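Local structure of Myo-inositol 2-dehydrogenase (Lactobacillus plantarum WCFS1, 3CEA) at residues E86-A91 with K116-H121; D136-A141 with E292-A297; R195-Q200 with V252-M257. The protein probably catalyses the NAD-dependent oxidation of myo-inositol at its 2-position, using a Rossmann-type domain that binds the cofactor. One frame throughout, in Å; residues are numbered along the deposited sequence.

Contact 1: residues E86-A91 with K116-H121. With NAD (nicotinamide-adenine-dinucleotide), chain E.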
loop_
_atom_site.group_PDB
_atom_site.type_symbol
_atom_site.label_atom_id
_atom_site.label_comp_id
_atom_site.label_asym_id
_atom_site.label_seq_id
_atom_site.Cartn_x
_atom_site.Cartn_y
_atom_site.Cartn_z
ATOM N N GLU A 86 10.056 -44.781 3.824
ATOM C CA GLU A 86 9.577 -46.110 4.205
ATOM C C GLU A 86 8.068 -46.284 4.018
ATOM O O GLU A 86 7.600 -47.388 3.726
ATOM C CB GLU A 86 9.997 -46.468 5.639
ATOM C CG GLU A 86 9.595 -45.454 6.711
ATOM C CD GLU A 86 9.887 -45.938 8.122
ATOM O OE1 GLU A 86 9.426 -47.043 8.491
ATOM O OE2 GLU A 86 10.573 -45.204 8.867
HETATM N N MSE A 87 7.317 -45.198 4.188
HETATM C CA MSE A 87 5.870 -45.223 3.980
HETATM C C MSE A 87 5.527 -45.263 2.498
HETATM O O MSE A 87 4.607 -45.974 2.093
HETATM C CB MSE A 87 5.193 -44.026 4.647
HETATM C CG MSE A 87 5.056 -44.164 6.149
HETATM SE SE MSE A 87 4.406 -42.546 6.994
HETATM C CE MSE A 87 4.341 -43.192 8.835
ATOM N N THR A 88 6.275 -44.499 1.701
ATOM C CA THR A 88 6.090 -44.469 0.252
ATOM C C THR A 88 6.403 -45.828 -0.370
ATOM O O THR A 88 5.603 -46.352 -1.141
ATOM C CB THR A 88 6.931 -43.355 -0.409
ATOM O OG1 THR A 88 6.585 -42.094 0.174
ATOM C CG2 THR A 88 6.676 -43.288 -1.910
ATOM N N ILE A 89 7.551 -46.401 -0.011
ATOM C CA ILE A 89 7.961 -47.716 -0.514
ATOM C C ILE A 89 6.910 -48.791 -0.203
ATOM O O ILE A 89 6.501 -49.539 -1.094
ATOM C CB ILE A 89 9.364 -48.131 0.020
ATOM C CG1 ILE A 89 10.453 -47.231 -0.579
ATOM C CG2 ILE A 89 9.665 -49.600 -0.298
ATOM C CD1 ILE A 89 11.762 -47.217 0.199
ATOM N N TYR A 90 6.461 -48.844 1.049
ATOM C CA TYR A 90 5.469 -49.836 1.470
ATOM C C TYR A 90 4.146 -49.695 0.713
ATOM O O TYR A 90 3.562 -50.692 0.288
ATOM C CB TYR A 90 5.235 -49.760 2.982
ATOM C CG TYR A 90 4.652 -51.026 3.570
ATOM C CD1 TYR A 90 5.466 -52.124 3.848
ATOM C CD2 TYR A 90 3.289 -51.127 3.848
ATOM C CE1 TYR A 90 4.937 -53.295 4.387
ATOM C CE2 TYR A 90 2.748 -52.294 4.389
ATOM C CZ TYR A 90 3.578 -53.372 4.656
ATOM O OH TYR A 90 3.059 -54.528 5.189
ATOM N N ALA A 91 3.697 -48.453 0.540
ATOM C CA ALA A 91 2.444 -48.150 -0.153
ATOM C C ALA A 91 2.534 -48.376 -1.663
ATOM O O ALA A 91 1.582 -48.869 -2.268
ATOM C CB ALA A 91 1.995 -46.723 0.153
ATOM N N LYS A 116 13.740 -45.142 -6.675
ATOM C CA LYS A 116 13.832 -46.358 -7.486
ATOM C C LYS A 116 12.545 -47.189 -7.432
ATOM O O LYS A 116 12.121 -47.749 -8.445
ATOM C CB LYS A 116 15.032 -47.206 -7.053
ATOM N N VAL A 117 11.936 -47.255 -6.249
ATOM C CA VAL A 117 10.671 -47.970 -6.045
ATOM C C VAL A 117 9.524 -47.299 -6.815
ATOM O O VAL A 117 8.675 -47.983 -7.397
ATOM C CB VAL A 117 10.342 -48.120 -4.525
ATOM C CG1 VAL A 117 8.918 -48.613 -4.302
ATOM C CG2 VAL A 117 11.327 -49.070 -3.856
ATOM N N ILE A 118 9.520 -45.966 -6.826
ATOM C CA ILE A 118 8.528 -45.177 -7.566
ATOM C C ILE A 118 8.666 -45.392 -9.077
ATOM O O ILE A 118 7.664 -45.519 -9.785
ATOM C CB ILE A 118 8.617 -43.663 -7.222
ATOM C CG1 ILE A 118 8.300 -43.423 -5.740
ATOM C CG2 ILE A 118 7.663 -42.849 -8.093
ATOM C CD1 ILE A 118 8.816 -42.096 -5.192
ATOM N N LYS A 119 9.909 -45.447 -9.556
ATOM C CA LYS A 119 10.198 -45.669 -10.973
ATOM C C LYS A 119 9.734 -47.048 -11.444
ATOM O O LYS A 119 9.285 -47.199 -12.581
ATOM C CB LYS A 119 11.694 -45.493 -11.248
ATOM C CG LYS A 119 12.045 -45.216 -12.705
ATOM N N SER A 120 9.830 -48.044 -10.563
ATOM C CA SER A 120 9.460 -49.422 -10.905
ATOM C C SER A 120 7.942 -49.661 -10.934
ATOM O O SER A 120 7.491 -50.744 -11.314
ATOM C CB SER A 120 10.155 -50.425 -9.973
ATOM O OG SER A 120 9.591 -50.406 -8.673
ATOM N N HIS A 121 7.167 -48.655 -10.535
ATOM C CA HIS A 121 5.709 -48.710 -10.639
ATOM C C HIS A 121 5.189 -47.535 -11.477
ATOM O O HIS A 121 4.656 -46.566 -10.927
ATOM C CB HIS A 121 5.056 -48.704 -9.252
ATOM C CG HIS A 121 5.457 -49.854 -8.380
ATOM N ND1 HIS A 121 6.628 -49.865 -7.652
ATOM C CD2 HIS A 121 4.833 -51.024 -8.105
ATOM C CE1 HIS A 121 6.713 -50.996 -6.974
ATOM N NE2 HIS A 121 5.635 -51.716 -7.228
HETATM P PA NAD E . 2.889 -32.709 12.818
HETATM O O1A NAD E . 2.044 -31.550 13.187
HETATM O O2A NAD E . 3.883 -33.022 13.868
HETATM O O5B NAD E . 1.942 -33.971 12.502
HETATM C C5B NAD E . 2.487 -35.265 12.336
HETATM C C4B NAD E . 1.373 -36.307 12.400
HETATM O O4B NAD E . 1.840 -37.566 11.945
HETATM C C3B NAD E . 0.858 -36.510 13.816
HETATM O O3B NAD E . -0.547 -36.493 13.765
HETATM C C2B NAD E . 1.358 -37.883 14.222
HETATM O O2B NAD E . 0.434 -38.577 15.031
HETATM C C1B NAD E . 1.561 -38.584 12.889
HETATM N N9A NAD E . 2.669 -39.556 12.947
HETATM C C8A NAD E . 3.953 -39.325 13.376
HETATM N N7A NAD E . 4.663 -40.471 13.268
HETATM C C5A NAD E . 3.848 -41.434 12.781
HETATM C C6A NAD E . 4.061 -42.775 12.485
HETATM N N6A NAD E . 5.302 -43.247 12.444
HETATM N N1A NAD E . 3.016 -43.534 11.986
HETATM C C2A NAD E . 1.770 -42.962 11.784
HETATM N N3A NAD E . 1.566 -41.627 12.082
HETATM C C4A NAD E . 2.588 -40.874 12.573
HETATM O O3 NAD E . 3.644 -32.431 11.422
HETATM P PN NAD E . 2.988 -31.521 10.265
HETATM O O1N NAD E . 1.543 -31.835 10.155
HETATM O O2N NAD E . 3.443 -30.134 10.491
HETATM O O5D NAD E . 3.719 -32.009 8.919
HETATM C C5D NAD E . 3.855 -33.362 8.555
HETATM C C4D NAD E . 4.592 -33.414 7.221
HETATM O O4D NAD E . 4.086 -32.420 6.346
HETATM C C3D NAD E . 6.084 -33.164 7.386
HETATM O O3D NAD E . 6.795 -34.169 6.701
HETATM C C2D NAD E . 6.320 -31.808 6.750
HETATM O O2D NAD E . 7.534 -31.760 6.041
HETATM C C1D NAD E . 5.130 -31.621 5.819
HETATM N N1N NAD E . 4.723 -30.204 5.726
HETATM C C2N NAD E . 4.576 -29.638 4.485
HETATM C C3N NAD E . 4.195 -28.299 4.357
HETATM C C7N NAD E . 3.862 -27.716 3.013
HETATM O O7N NAD E . 3.917 -26.317 2.860
HETATM N N7N NAD E . 3.526 -28.520 2.000
HETATM C C4N NAD E . 3.966 -27.540 5.503
HETATM C C5N NAD E . 4.118 -28.121 6.760
HETATM C C6N NAD E . 4.498 -29.459 6.858
#

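Contact 2: residues D136-A141 with E292-A297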
loop_
_atom_site.group_PDB
_atom_site.type_symbol
_atom_site.label_atom_id
_atom_site.label_comp_id
_atom_site.label_asym_id
_atom_site.label_seq_id
_atom_site.Cartn_x
_atom_site.Cartn_y
_atom_site.Cartn_z
ATOM N N ASP A 136 -2.554 -19.129 -6.918
ATOM C CA ASP A 136 -3.033 -18.223 -7.965
ATOM C C ASP A 136 -2.050 -17.100 -8.287
ATOM O O ASP A 136 -1.847 -16.769 -9.456
ATOM C CB ASP A 136 -4.392 -17.634 -7.568
ATOM C CG ASP A 136 -5.128 -17.014 -8.744
ATOM N N SER A 137 -1.444 -16.531 -7.245
ATOM C CA SER A 137 -0.510 -15.408 -7.383
ATOM C C SER A 137 0.831 -15.813 -7.996
ATOM O O SER A 137 1.331 -15.143 -8.908
ATOM C CB SER A 137 -0.298 -14.708 -6.035
ATOM O OG SER A 137 -1.480 -14.055 -5.611
ATOM N N TYR A 138 1.409 -16.907 -7.498
ATOM C CA TYR A 138 2.651 -17.436 -8.060
ATOM C C TYR A 138 2.486 -17.769 -9.542
ATOM O O TYR A 138 3.361 -17.448 -10.353
ATOM C CB TYR A 138 3.156 -18.647 -7.271
ATOM C CG TYR A 138 3.780 -18.288 -5.939
ATOM C CD1 TYR A 138 5.017 -17.648 -5.879
ATOM C CD2 TYR A 138 3.136 -18.589 -4.738
ATOM C CE1 TYR A 138 5.596 -17.312 -4.665
ATOM C CE2 TYR A 138 3.710 -18.256 -3.510
ATOM C CZ TYR A 138 4.942 -17.620 -3.482
ATOM O OH TYR A 138 5.522 -17.285 -2.277
ATOM N N ARG A 139 1.355 -18.387 -9.883
ATOM C CA ARG A 139 1.002 -18.699 -11.273
ATOM C C ARG A 139 0.884 -17.447 -12.146
ATOM O O ARG A 139 1.302 -17.451 -13.304
ATOM C CB ARG A 139 -0.306 -19.492 -11.335
ATOM C CG ARG A 139 -0.137 -20.999 -11.318
ATOM C CD ARG A 139 -1.486 -21.682 -11.517
ATOM N NE ARG A 139 -1.346 -23.082 -11.907
ATOM N N TYR A 140 0.305 -16.388 -11.582
ATOM C CA TYR A 140 0.153 -15.108 -12.273
ATOM C C TYR A 140 1.515 -14.485 -12.582
ATOM O O TYR A 140 1.748 -13.999 -13.692
ATOM C CB TYR A 140 -0.707 -14.158 -11.430
ATOM C CG TYR A 140 -0.984 -12.810 -12.060
ATOM C CD1 TYR A 140 -1.944 -12.668 -13.060
ATOM C CD2 TYR A 140 -0.299 -11.671 -11.638
ATOM C CE1 TYR A 140 -2.207 -11.430 -13.634
ATOM C CE2 TYR A 140 -0.556 -10.425 -12.204
ATOM C CZ TYR A 140 -1.509 -10.313 -13.201
ATOM O OH TYR A 140 -1.760 -9.082 -13.760
ATOM N N ALA A 141 2.406 -14.522 -11.595
ATOM C CA ALA A 141 3.762 -14.009 -11.735
ATOM C C ALA A 141 4.595 -14.824 -12.722
ATOM O O ALA A 141 5.414 -14.265 -13.452
ATOM C CB ALA A 141 4.444 -13.962 -10.383
ATOM N N GLU A 292 -3.432 -21.002 6.229
ATOM C CA GLU A 292 -4.398 -19.972 5.847
ATOM C C GLU A 292 -4.007 -19.293 4.537
ATOM O O GLU A 292 -4.869 -18.988 3.709
ATOM C CB GLU A 292 -4.564 -18.935 6.963
ATOM C CG GLU A 292 -5.309 -19.462 8.185
ATOM C CD GLU A 292 -6.742 -19.882 7.880
ATOM O OE1 GLU A 292 -7.602 -18.991 7.708
ATOM O OE2 GLU A 292 -7.007 -21.101 7.824
ATOM N N ARG A 293 -2.706 -19.067 4.361
ATOM C CA ARG A 293 -2.161 -18.447 3.155
ATOM C C ARG A 293 -2.365 -19.321 1.916
ATOM O O ARG A 293 -2.744 -18.823 0.852
ATOM C CB ARG A 293 -0.672 -18.121 3.363
ATOM C CG ARG A 293 0.130 -17.764 2.105
ATOM C CD ARG A 293 -0.341 -16.480 1.437
ATOM N NE ARG A 293 0.408 -16.201 0.215
ATOM C CZ ARG A 293 0.039 -16.579 -1.010
ATOM N NH1 ARG A 293 -1.086 -17.261 -1.202
ATOM N NH2 ARG A 293 0.802 -16.267 -2.049
ATOM N N PHE A 294 -2.132 -20.621 2.066
ATOM C CA PHE A 294 -2.117 -21.533 0.928
ATOM C C PHE A 294 -3.274 -22.534 0.884
ATOM O O PHE A 294 -3.215 -23.520 0.137
ATOM C CB PHE A 294 -0.764 -22.246 0.854
ATOM C CG PHE A 294 0.375 -21.337 0.492
ATOM C CD1 PHE A 294 0.448 -20.764 -0.776
ATOM C CD2 PHE A 294 1.373 -21.048 1.415
ATOM C CE1 PHE A 294 1.499 -19.916 -1.120
ATOM C CE2 PHE A 294 2.431 -20.207 1.078
ATOM C CZ PHE A 294 2.491 -19.640 -0.194
ATOM N N ASP A 295 -4.324 -22.264 1.661
ATOM C CA ASP A 295 -5.502 -23.136 1.745
ATOM C C ASP A 295 -6.025 -23.600 0.379
ATOM O O ASP A 295 -6.222 -24.797 0.165
ATOM C CB ASP A 295 -6.619 -22.454 2.539
ATOM C CG ASP A 295 -7.801 -23.373 2.793
ATOM O OD1 ASP A 295 -7.664 -24.321 3.601
ATOM O OD2 ASP A 295 -8.871 -23.141 2.187
ATOM N N THR A 296 -6.245 -22.652 -0.534
ATOM C CA THR A 296 -6.738 -22.960 -1.884
ATOM C C THR A 296 -5.736 -23.805 -2.682
ATOM O O THR A 296 -6.123 -24.781 -3.330
ATOM C CB THR A 296 -7.096 -21.678 -2.673
ATOM O OG1 THR A 296 -7.922 -20.828 -1.868
ATOM C CG2 THR A 296 -7.838 -22.019 -3.961
ATOM N N ALA A 297 -4.456 -23.431 -2.623
ATOM C CA ALA A 297 -3.389 -24.177 -3.297
ATOM C C ALA A 297 -3.310 -25.627 -2.817
ATOM O O ALA A 297 -3.108 -26.534 -3.623
ATOM C CB ALA A 297 -2.047 -23.477 -3.117
HETATM O O HOH W 1 -2.556 -16.284 -4.098
HETATM O O HOH W 2 3.400 -15.370 -1.432
#

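Contact 3: residues R195-Q200 with V252-M257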
loop_
_atom_site.group_PDB
_atom_site.type_symbol
_atom_site.label_atom_id
_atom_site.label_comp_id
_atom_site.label_asym_id
_atom_site.label_seq_id
_atom_site.Cartn_x
_atom_site.Cartn_y
_atom_site.Cartn_z
ATOM N N ARG A 195 13.952 -22.769 -9.364
ATOM C CA ARG A 195 14.183 -23.739 -10.440
ATOM C C ARG A 195 13.086 -23.640 -11.496
ATOM O O ARG A 195 13.362 -23.659 -12.699
ATOM C CB ARG A 195 14.247 -25.165 -9.887
ATOM C CG ARG A 195 15.455 -25.450 -8.996
ATOM C CD ARG A 195 15.650 -26.947 -8.754
ATOM N NE ARG A 195 16.020 -27.653 -9.980
ATOM C CZ ARG A 195 15.194 -28.416 -10.694
ATOM N NH1 ARG A 195 13.940 -28.596 -10.306
ATOM N NH2 ARG A 195 15.629 -29.004 -11.799
ATOM N N TRP A 196 11.846 -23.517 -11.026
ATOM C CA TRP A 196 10.678 -23.378 -11.887
ATOM C C TRP A 196 10.743 -22.114 -12.749
ATOM O O TRP A 196 10.551 -22.180 -13.965
ATOM C CB TRP A 196 9.405 -23.399 -11.030
ATOM C CG TRP A 196 8.110 -23.410 -11.796
ATOM C CD1 TRP A 196 7.858 -24.028 -12.991
ATOM C CD2 TRP A 196 6.876 -22.801 -11.394
ATOM N NE1 TRP A 196 6.553 -23.826 -13.363
ATOM C CE2 TRP A 196 5.925 -23.077 -12.402
ATOM C CE3 TRP A 196 6.482 -22.044 -10.281
ATOM C CZ2 TRP A 196 4.604 -22.624 -12.331
ATOM C CZ3 TRP A 196 5.168 -21.593 -10.211
ATOM C CH2 TRP A 196 4.246 -21.885 -11.231
ATOM N N PHE A 197 11.035 -20.976 -12.119
ATOM C CA PHE A 197 11.034 -19.680 -12.800
ATOM C C PHE A 197 12.188 -19.499 -13.787
ATOM O O PHE A 197 12.008 -18.899 -14.852
ATOM C CB PHE A 197 11.030 -18.534 -11.778
ATOM C CG PHE A 197 9.652 -18.095 -11.352
ATOM C CD1 PHE A 197 8.918 -18.832 -10.429
ATOM C CD2 PHE A 197 9.092 -16.929 -11.864
ATOM C CE1 PHE A 197 7.646 -18.418 -10.031
ATOM C CE2 PHE A 197 7.823 -16.508 -11.469
ATOM C CZ PHE A 197 7.098 -17.255 -10.554
ATOM N N THR A 198 13.359 -20.028 -13.434
ATOM C CA THR A 198 14.584 -19.821 -14.212
ATOM C C THR A 198 14.882 -20.935 -15.214
ATOM O O THR A 198 15.445 -20.681 -16.281
ATOM C CB THR A 198 15.817 -19.682 -13.295
ATOM O OG1 THR A 198 15.952 -20.864 -12.494
ATOM C CG2 THR A 198 15.693 -18.461 -12.395
ATOM N N GLY A 199 14.523 -22.165 -14.864
ATOM C CA GLY A 199 14.910 -23.332 -15.652
ATOM C C GLY A 199 16.369 -23.685 -15.419
ATOM O O GLY A 199 16.903 -24.599 -16.042
ATOM N N GLN A 200 17.003 -22.954 -14.505
ATOM C CA GLN A 200 18.408 -23.142 -14.157
ATOM C C GLN A 200 18.553 -23.892 -12.827
ATOM O O GLN A 200 17.595 -24.004 -12.054
ATOM C CB GLN A 200 19.114 -21.781 -14.064
ATOM C CG GLN A 200 19.082 -20.953 -15.350
ATOM C CD GLN A 200 19.591 -19.520 -15.171
ATOM O OE1 GLN A 200 20.444 -19.237 -14.321
ATOM N NE2 GLN A 200 19.081 -18.612 -15.999
ATOM N N VAL A 252 5.491 -14.893 3.546
ATOM C CA VAL A 252 5.863 -15.727 2.409
ATOM C C VAL A 252 5.924 -14.840 1.171
ATOM O O VAL A 252 4.900 -14.396 0.639
ATOM C CB VAL A 252 4.915 -16.939 2.206
ATOM C CG1 VAL A 252 5.318 -17.724 0.970
ATOM C CG2 VAL A 252 4.944 -17.862 3.417
ATOM N N GLU A 253 7.147 -14.597 0.719
ATOM C CA GLU A 253 7.430 -13.528 -0.214
ATOM C C GLU A 253 8.387 -14.023 -1.288
ATOM O O GLU A 253 9.376 -14.698 -0.987
ATOM C CB GLU A 253 8.046 -12.359 0.561
ATOM C CG GLU A 253 8.162 -11.037 -0.183
ATOM C CD GLU A 253 8.934 -9.988 0.621
ATOM O OE1 GLU A 253 9.145 -10.189 1.842
ATOM O OE2 GLU A 253 9.334 -8.962 0.030
ATOM N N LEU A 254 8.074 -13.702 -2.540
ATOM C CA LEU A 254 8.973 -13.974 -3.653
ATOM C C LEU A 254 9.143 -12.733 -4.517
ATOM O O LEU A 254 8.161 -12.144 -4.979
ATOM C CB LEU A 254 8.475 -15.146 -4.506
ATOM C CG LEU A 254 9.425 -15.684 -5.588
ATOM C CD1 LEU A 254 10.653 -16.362 -4.980
ATOM C CD2 LEU A 254 8.701 -16.649 -6.515
ATOM N N GLU A 255 10.398 -12.346 -4.724
ATOM C CA GLU A 255 10.725 -11.224 -5.589
ATOM C C GLU A 255 11.502 -11.715 -6.797
ATOM O O GLU A 255 12.574 -12.301 -6.659
ATOM C CB GLU A 255 11.541 -10.174 -4.833
ATOM C CG GLU A 255 12.003 -9.001 -5.691
ATOM C CD GLU A 255 13.028 -8.143 -4.988
ATOM O OE1 GLU A 255 12.643 -7.359 -4.094
ATOM O OE2 GLU A 255 14.222 -8.256 -5.328
ATOM N N VAL A 256 10.951 -11.486 -7.981
ATOM C CA VAL A 256 11.665 -11.792 -9.206
ATOM C C VAL A 256 12.105 -10.484 -9.853
ATOM O O VAL A 256 11.294 -9.729 -10.395
ATOM C CB VAL A 256 10.844 -12.661 -10.177
ATOM C CG1 VAL A 256 11.756 -13.258 -11.232
ATOM C CG2 VAL A 256 10.124 -13.778 -9.424
HETATM N N MSE A 257 13.405 -10.228 -9.767
HETATM C CA MSE A 257 13.998 -8.995 -10.246
HETATM C C MSE A 257 14.547 -9.214 -11.652
HETATM O O MSE A 257 15.499 -9.972 -11.842
HETATM C CB MSE A 257 15.104 -8.561 -9.283
HETATM C CG MSE A 257 15.590 -7.145 -9.472
HETATM SE SE MSE A 257 17.321 -6.849 -8.653
HETATM C CE MSE A 257 16.775 -6.750 -6.795
#

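Contact 1: residues E86-A91 with K116-H121
The carbonyl oxygen of Val117, whose side chain meets Ile89, is gripped by two side chains that follow it. Ser120 OG donates to Val117 O at 2.9 Å, tilted out of the carbonyl plane, while His121 ND1 donates to Val117 O at 2.8 Å. The imidazole bond is close to straight (170° at the hydrogen) and the oxygen lies in the ring plane, which fixes how the ring is turned as it leans on Met92 and Asn93 of helix 84-93. The side chain of Val117 crosses that of Ile89 at about a right angle: CG2 touches Ile89 CG1 at 3.9 Å, and CG1, anti to the backbone N (chi1 169°), reaches Ile89 CA at 4.0 Å. A serine in place of Ile89 would probably leave Val117 CG2 without its hydrocarbon partner and open a gap between the helices. One residue earlier, Thr88 CG2 meets Ile118 CD1 at 4.1 Å, while Thr88 OG1 is bonded to His84 O. Selenomethionine Met87 brings CE to 3.4 Å from N1A of the NAD adenine. Helices 84-93 and 108-119 pack side by side as the connections of successive beta-alpha-beta crossovers in the NAD-binding Rossmann fold.

Contact 2: residues D136-A141 with E292-A297
Arg293 reaches toward Ser137 and Tyr138 by a bent route. From CB the chain sets out with CG anti to the backbone N (chi1 167°), which lays CG 3.5 Å above the ring plane of Phe294, toward the rim. A turn at chi2 (64°) then carries CD and NE round, and the guanidinium ends with one face over Phe294 CE1. Its NH1 forms a salt bridge with Asp135 and a weak bond to a water also held by Ser137 OG; that hydroxyl is bonded to Arg273 N of the second subunit as well. NH2 donates at the guanidinium edge to another water, 2.8 Å from Arg293 NH2, which lies 3.0 Å from Tyr138 OH; Arg293 NH2 also sits 3.8 Å from Tyr138 CE2. The contact joins helix 136-146, in the GFO/IDH/MocA C-terminal domain, to the break between helices 290-293 and 295-311, where Phe294 leaves the first helix and stands at the N-cap position of the second. The Phe294 side chain comes within about 6 Å of NAD. Its ring meets Tyr138 edge to edge, with Tyr138 CE2 3.7 Å from Phe294 CE1 and the two side chains crossing at about a right angle.

Contact 3: residues R195-Q200 with V252-M257
The ring of Phe197 meets two aliphatic side chains of the strand, Leu254 and Val256, both on the same side of its plane and both at a slant, so neither sits squarely over the ring. Leu254 CD2 comes to 4.1 Å from Phe197 CE1, and Val256 CG2 lies 4.1 Å from Phe197 CE2 and as far from CD2, so the two methyls bear on different flanks of the ring. At the far end of the ring, Phe197 CZ packs against Tyr138 O on helix 136-146. Met156, Lys142 and Val145 also touch the phenyl group. With CG anti to the backbone N (chi1 -171°), Leu254 brings CD2 to the Phe197 ring, and Val256 aims CG2 at the same ring by setting it anti to the carbonyl carbon. The backbones stay well apart, with Phe197 CA 8.7 Å from Val256 CA, and the side chains bridge the space. This is helix-on-sheet packing in the alpha+beta GFO/IDH/MocA C-terminal domain, where helix 182-198 lies against the mixed sheet and strand 251-258 runs antiparallel to both its neighbours, 153-163 and 262-265. Strand alternation sends Glu253 and Glu255 to the other face. There Glu255 pairs with Arg264 and Arg157 of its own chain; Glu253 shares Arg157 and also pairs with Arg264 of the third subunit. Beyond Phe197 the helix ends at Gly199, whose positive phi (76°) turns the chain, while Gly199 N still bonds to Arg195 O at 2.9 Å. Thr198 makes an ST turn: its OG1 accepts from Gln200 N at 3.1 Å, and the same OG1 is bonded to Ile194 O.

How the contacts relate
Contact 1 belongs to the Rossmann domain and closes before the other two open; its centre is 30 Å from the centre of each. Contact 2 spans a long loop of the chain, from helix 136-146 to the start of helix 295-311, and contact 3 is nested inside it. Those two have centres 14 Å apart and touch: Tyr138 CE1 packs on Leu254 CB at 3.6 Å and Phe294 CZ on Val252 CG1 at 3.6 Å, so strand 251-258 is common ground. NAD runs from contact 1, beside its adenine, toward contact 2, where the Phe294 side chain lies near the cofactor, while contacts 2 and 3 adjoin different neighbouring subunits.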